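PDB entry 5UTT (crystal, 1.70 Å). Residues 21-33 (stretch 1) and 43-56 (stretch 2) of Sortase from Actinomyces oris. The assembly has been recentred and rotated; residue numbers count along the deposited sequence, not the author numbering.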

# COMPACT_ATOMS: atom_id res chain seq x y z
N GLU A 21 6.70 -13.68 4.73
CA GLU A 21 6.78 -14.83 3.84
C GLU A 21 5.65 -14.74 2.82
O GLU A 21 4.56 -14.31 3.16
CB GLU A 21 6.61 -16.13 4.63
CG GLU A 21 7.74 -16.34 5.65
CD GLU A 21 7.73 -17.70 6.31
OE1 GLU A 21 6.67 -18.39 6.31
OE2 GLU A 21 8.81 -18.08 6.84
N GLN A 22 5.93 -15.11 1.57
CA GLN A 22 4.89 -15.18 0.54
C GLN A 22 3.78 -16.13 0.94
O GLN A 22 4.02 -17.21 1.48
CB GLN A 22 5.51 -15.62 -0.79
CG GLN A 22 4.56 -15.74 -1.97
CD GLN A 22 5.32 -15.88 -3.28
OE1 GLN A 22 6.51 -16.19 -3.26
NE2 GLN A 22 4.67 -15.60 -4.40
N VAL A 23 2.55 -15.73 0.66
CA VAL A 23 1.36 -16.54 0.97
C VAL A 23 0.65 -16.89 -0.35
O VAL A 23 0.93 -16.30 -1.41
CB VAL A 23 0.37 -15.81 1.93
CG1 VAL A 23 1.02 -15.52 3.27
CG2 VAL A 23 -0.20 -14.53 1.31
N GLY A 24 -0.31 -17.82 -0.26
CA GLY A 24 -1.09 -18.22 -1.44
C GLY A 24 -2.12 -17.18 -1.90
O GLY A 24 -2.56 -16.31 -1.13
N TYR A 25 -2.53 -17.31 -3.15
CA TYR A 25 -3.48 -16.36 -3.75
C TYR A 25 -4.74 -16.23 -2.91
O TYR A 25 -5.33 -17.22 -2.47
CB TYR A 25 -3.84 -16.79 -5.17
CG TYR A 25 -4.67 -15.77 -5.91
CD1 TYR A 25 -6.05 -15.71 -5.76
CD2 TYR A 25 -4.09 -14.87 -6.76
CE1 TYR A 25 -6.82 -14.79 -6.44
CE2 TYR A 25 -4.83 -13.93 -7.43
CZ TYR A 25 -6.20 -13.89 -7.27
OH TYR A 25 -6.92 -12.97 -7.94
N GLY A 26 -5.12 -14.99 -2.63
CA GLY A 26 -6.30 -14.68 -1.87
C GLY A 26 -6.17 -14.76 -0.36
O GLY A 26 -7.11 -14.42 0.33
N GLU A 27 -4.99 -15.12 0.16
CA GLU A 27 -4.77 -15.18 1.61
C GLU A 27 -4.40 -13.77 2.08
O GLU A 27 -3.85 -12.97 1.32
CB GLU A 27 -3.66 -16.15 1.94
CG GLU A 27 -3.96 -17.52 1.37
CD GLU A 27 -2.95 -18.59 1.74
OE1 GLU A 27 -1.73 -18.30 1.88
OE2 GLU A 27 -3.39 -19.74 1.90
N THR A 28 -4.72 -13.48 3.34
CA THR A 28 -4.55 -12.10 3.86
C THR A 28 -3.11 -11.91 4.35
O THR A 28 -2.53 -12.80 5.00
CB THR A 28 -5.55 -11.80 4.96
OG1 THR A 28 -6.89 -11.99 4.44
CG2 THR A 28 -5.43 -10.38 5.50
N ILE A 29 -2.56 -10.76 4.01
CA ILE A 29 -1.17 -10.37 4.39
C ILE A 29 -1.24 -9.42 5.59
O ILE A 29 -0.36 -9.43 6.48
CB ILE A 29 -0.48 -9.65 3.22
CG1 ILE A 29 -0.48 -10.51 1.96
CG2 ILE A 29 0.94 -9.24 3.64
CD1 ILE A 29 0.17 -9.88 0.74
N GLY A 30 -2.25 -8.55 5.63
CA GLY A 30 -2.28 -7.54 6.68
C GLY A 30 -3.42 -6.58 6.45
O GLY A 30 -4.35 -6.91 5.69
N MET A 31 -3.36 -5.43 7.13
CA MET A 31 -4.32 -4.33 6.90
C MET A 31 -3.63 -3.04 6.53
O MET A 31 -2.46 -2.77 6.99
CB MET A 31 -5.22 -4.09 8.11
CG MET A 31 -6.40 -5.03 8.20
SD MET A 31 -7.24 -4.75 9.77
CE MET A 31 -8.83 -5.44 9.33
N LEU A 32 -4.25 -2.30 5.61
CA LEU A 32 -3.73 -1.01 5.23
C LEU A 32 -4.39 0.07 6.06
O LEU A 32 -5.61 0.18 6.10
CB LEU A 32 -4.00 -0.72 3.76
CG LEU A 32 -3.46 0.56 3.14
CD1 LEU A 32 -1.92 0.59 3.12
CD2 LEU A 32 -4.04 0.74 1.74
N VAL A 33 -3.58 0.92 6.66
CA VAL A 33 -4.09 2.09 7.41
C VAL A 33 -3.41 3.34 6.84
O VAL A 33 -2.18 3.45 6.79
CB VAL A 33 -3.86 1.95 8.92
CG1 VAL A 33 -4.25 3.22 9.62
CG2 VAL A 33 -4.62 0.76 9.50
N ASN A 43 -10.98 2.71 6.95
CA ASN A 43 -9.52 2.79 7.13
C ASN A 43 -8.94 1.53 7.81
O ASN A 43 -8.04 1.60 8.66
CB ASN A 43 -9.15 4.07 7.86
CG ASN A 43 -7.75 4.56 7.50
OD1 ASN A 43 -7.18 4.14 6.50
ND2 ASN A 43 -7.24 5.50 8.28
N ASN A 44 -9.39 0.37 7.36
CA ASN A 44 -8.86 -0.86 7.88
C ASN A 44 -8.89 -1.92 6.81
O ASN A 44 -9.32 -3.04 7.01
CB ASN A 44 -9.58 -1.30 9.17
CG ASN A 44 -11.03 -1.65 8.96
OD1 ASN A 44 -11.66 -1.25 8.00
ND2 ASN A 44 -11.55 -2.48 9.86
N MET A 45 -8.37 -1.51 5.66
CA MET A 45 -8.53 -2.25 4.45
C MET A 45 -7.66 -3.47 4.45
O MET A 45 -6.41 -3.35 4.59
CB MET A 45 -8.19 -1.32 3.29
CG MET A 45 -8.48 -1.88 1.92
SD MET A 45 -8.29 -0.61 0.66
CE MET A 45 -8.89 -1.41 -0.84
N PRO A 46 -8.24 -4.65 4.29
CA PRO A 46 -7.37 -5.86 4.23
C PRO A 46 -6.52 -5.83 2.98
O PRO A 46 -6.95 -5.31 1.94
CB PRO A 46 -8.36 -7.04 4.17
CG PRO A 46 -9.68 -6.42 4.40
CD PRO A 46 -9.64 -5.00 4.04
N ILE A 47 -5.28 -6.33 3.11
CA ILE A 47 -4.42 -6.60 2.00
C ILE A 47 -4.30 -8.10 1.77
O ILE A 47 -3.89 -8.85 2.67
CB ILE A 47 -3.00 -6.03 2.23
CG1 ILE A 47 -3.06 -4.53 2.57
CG2 ILE A 47 -2.18 -6.24 0.97
CD1 ILE A 47 -1.72 -3.97 3.13
N MET A 48 -4.59 -8.52 0.55
CA MET A 48 -4.54 -9.95 0.19
C MET A 48 -3.62 -10.21 -0.98
O MET A 48 -3.41 -9.32 -1.81
CB MET A 48 -5.96 -10.50 -0.09
CG MET A 48 -6.83 -10.52 1.11
SD MET A 48 -8.53 -10.81 0.59
CE MET A 48 -9.41 -10.34 2.06
N GLU A 49 -3.08 -11.42 -1.08
CA GLU A 49 -2.28 -11.80 -2.24
C GLU A 49 -3.12 -11.85 -3.51
O GLU A 49 -4.20 -12.45 -3.52
CB GLU A 49 -1.57 -13.13 -1.96
CG GLU A 49 -0.67 -13.63 -3.08
CD GLU A 49 0.63 -12.85 -3.22
OE1 GLU A 49 0.85 -11.85 -2.49
OE2 GLU A 49 1.41 -13.23 -4.11
N GLY A 50 -2.65 -11.23 -4.58
CA GLY A 50 -3.35 -11.31 -5.88
C GLY A 50 -4.20 -10.12 -6.21
O GLY A 50 -4.64 -9.37 -5.30
N THR A 51 -4.43 -9.90 -7.50
CA THR A 51 -5.07 -8.66 -7.94
C THR A 51 -6.28 -8.90 -8.79
O THR A 51 -6.75 -7.97 -9.43
CB THR A 51 -4.15 -7.75 -8.75
OG1 THR A 51 -3.65 -8.46 -9.91
CG2 THR A 51 -3.00 -7.25 -7.84
N GLY A 52 -6.76 -10.12 -8.79
CA GLY A 52 -8.05 -10.40 -9.42
C GLY A 52 -9.21 -9.69 -8.76
O GLY A 52 -9.14 -9.25 -7.60
N SER A 53 -10.34 -9.63 -9.48
CA SER A 53 -11.58 -9.07 -8.90
C SER A 53 -12.12 -9.86 -7.71
O SER A 53 -12.80 -9.31 -6.86
CB SER A 53 -12.65 -8.94 -9.97
OG SER A 53 -12.30 -7.87 -10.85
N ASP A 54 -11.80 -11.14 -7.64
CA ASP A 54 -12.14 -11.95 -6.47
C ASP A 54 -11.51 -11.45 -5.18
O ASP A 54 -11.99 -11.75 -4.10
CB ASP A 54 -11.86 -13.45 -6.69
CG ASP A 54 -10.40 -13.75 -7.10
OD1 ASP A 54 -9.60 -12.80 -7.30
OD2 ASP A 54 -10.08 -14.94 -7.28
N VAL A 55 -10.42 -10.68 -5.30
CA VAL A 55 -9.77 -10.02 -4.17
C VAL A 55 -10.26 -8.57 -4.03
O VAL A 55 -10.75 -8.15 -2.98
CB VAL A 55 -8.24 -10.06 -4.36
CG1 VAL A 55 -7.55 -9.23 -3.30
CG2 VAL A 55 -7.72 -11.51 -4.38
N LEU A 56 -10.16 -7.79 -5.10
CA LEU A 56 -10.44 -6.37 -5.02
C LEU A 56 -11.93 -6.08 -4.74
O LEU A 56 -12.25 -5.05 -4.15
CB LEU A 56 -10.03 -5.68 -6.32
CG LEU A 56 -8.60 -5.90 -6.82
CD1 LEU A 56 -8.29 -5.09 -8.08
CD2 LEU A 56 -7.72 -5.49 -5.69
O HOH W 1 2.56 -12.65 -0.28
O HOH W 2 -7.24 1.91 4.62

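A beta bulge interrupts the antiparallel pairing of strands 28-33 and 45-49: the carbonyl of Ile47 takes two amides, Ile29 N to Ile47 O at 2.7 Å and, weakly, Gly30 N to Ile47 O at 3.4 Å, so the register slips by one residue. Beyond the bulge the ladder is regular, with Ile47 N to Gly30 O at 2.8 Å and Leu32 N to Met45 O at 2.6 Å. Pro46 has no amide hydrogen to offer, but it sits opposite Met31 in a non-hydrogen-bonded pair, where no amide bond to strand 28-33 is called for. Leu32 and Ile47 fill the same buried face, Leu32 CB lying 4.0 Å from Ile47 CD1; Met31 and Pro46 occupy the other, more exposed one. Before the bulge, Glu49 N donates to Glu27 O (3.0 Å) and Gly26 N to Glu49 O (2.8 Å). Gly26 belongs to a type II turn, and its positive phi favours glycine. Tyr25 CB points away, yet the t rotamer (chi1 -172°) brings its hydroxyl back to donate to Asp54 (OH to OD1, 2.8 Å) and weakly accept from Gly52 (N to OH, 3.0 Å) at the helix N-cap. Glycines make room for this ring: a CB on Gly50 would lie 2.1 Å from Tyr25 CE2. Glu49, buried, reaches Val23 through water 1, which donates to Glu49 OE1 (2.9 Å) and accepts from Val23 N (3.2 Å).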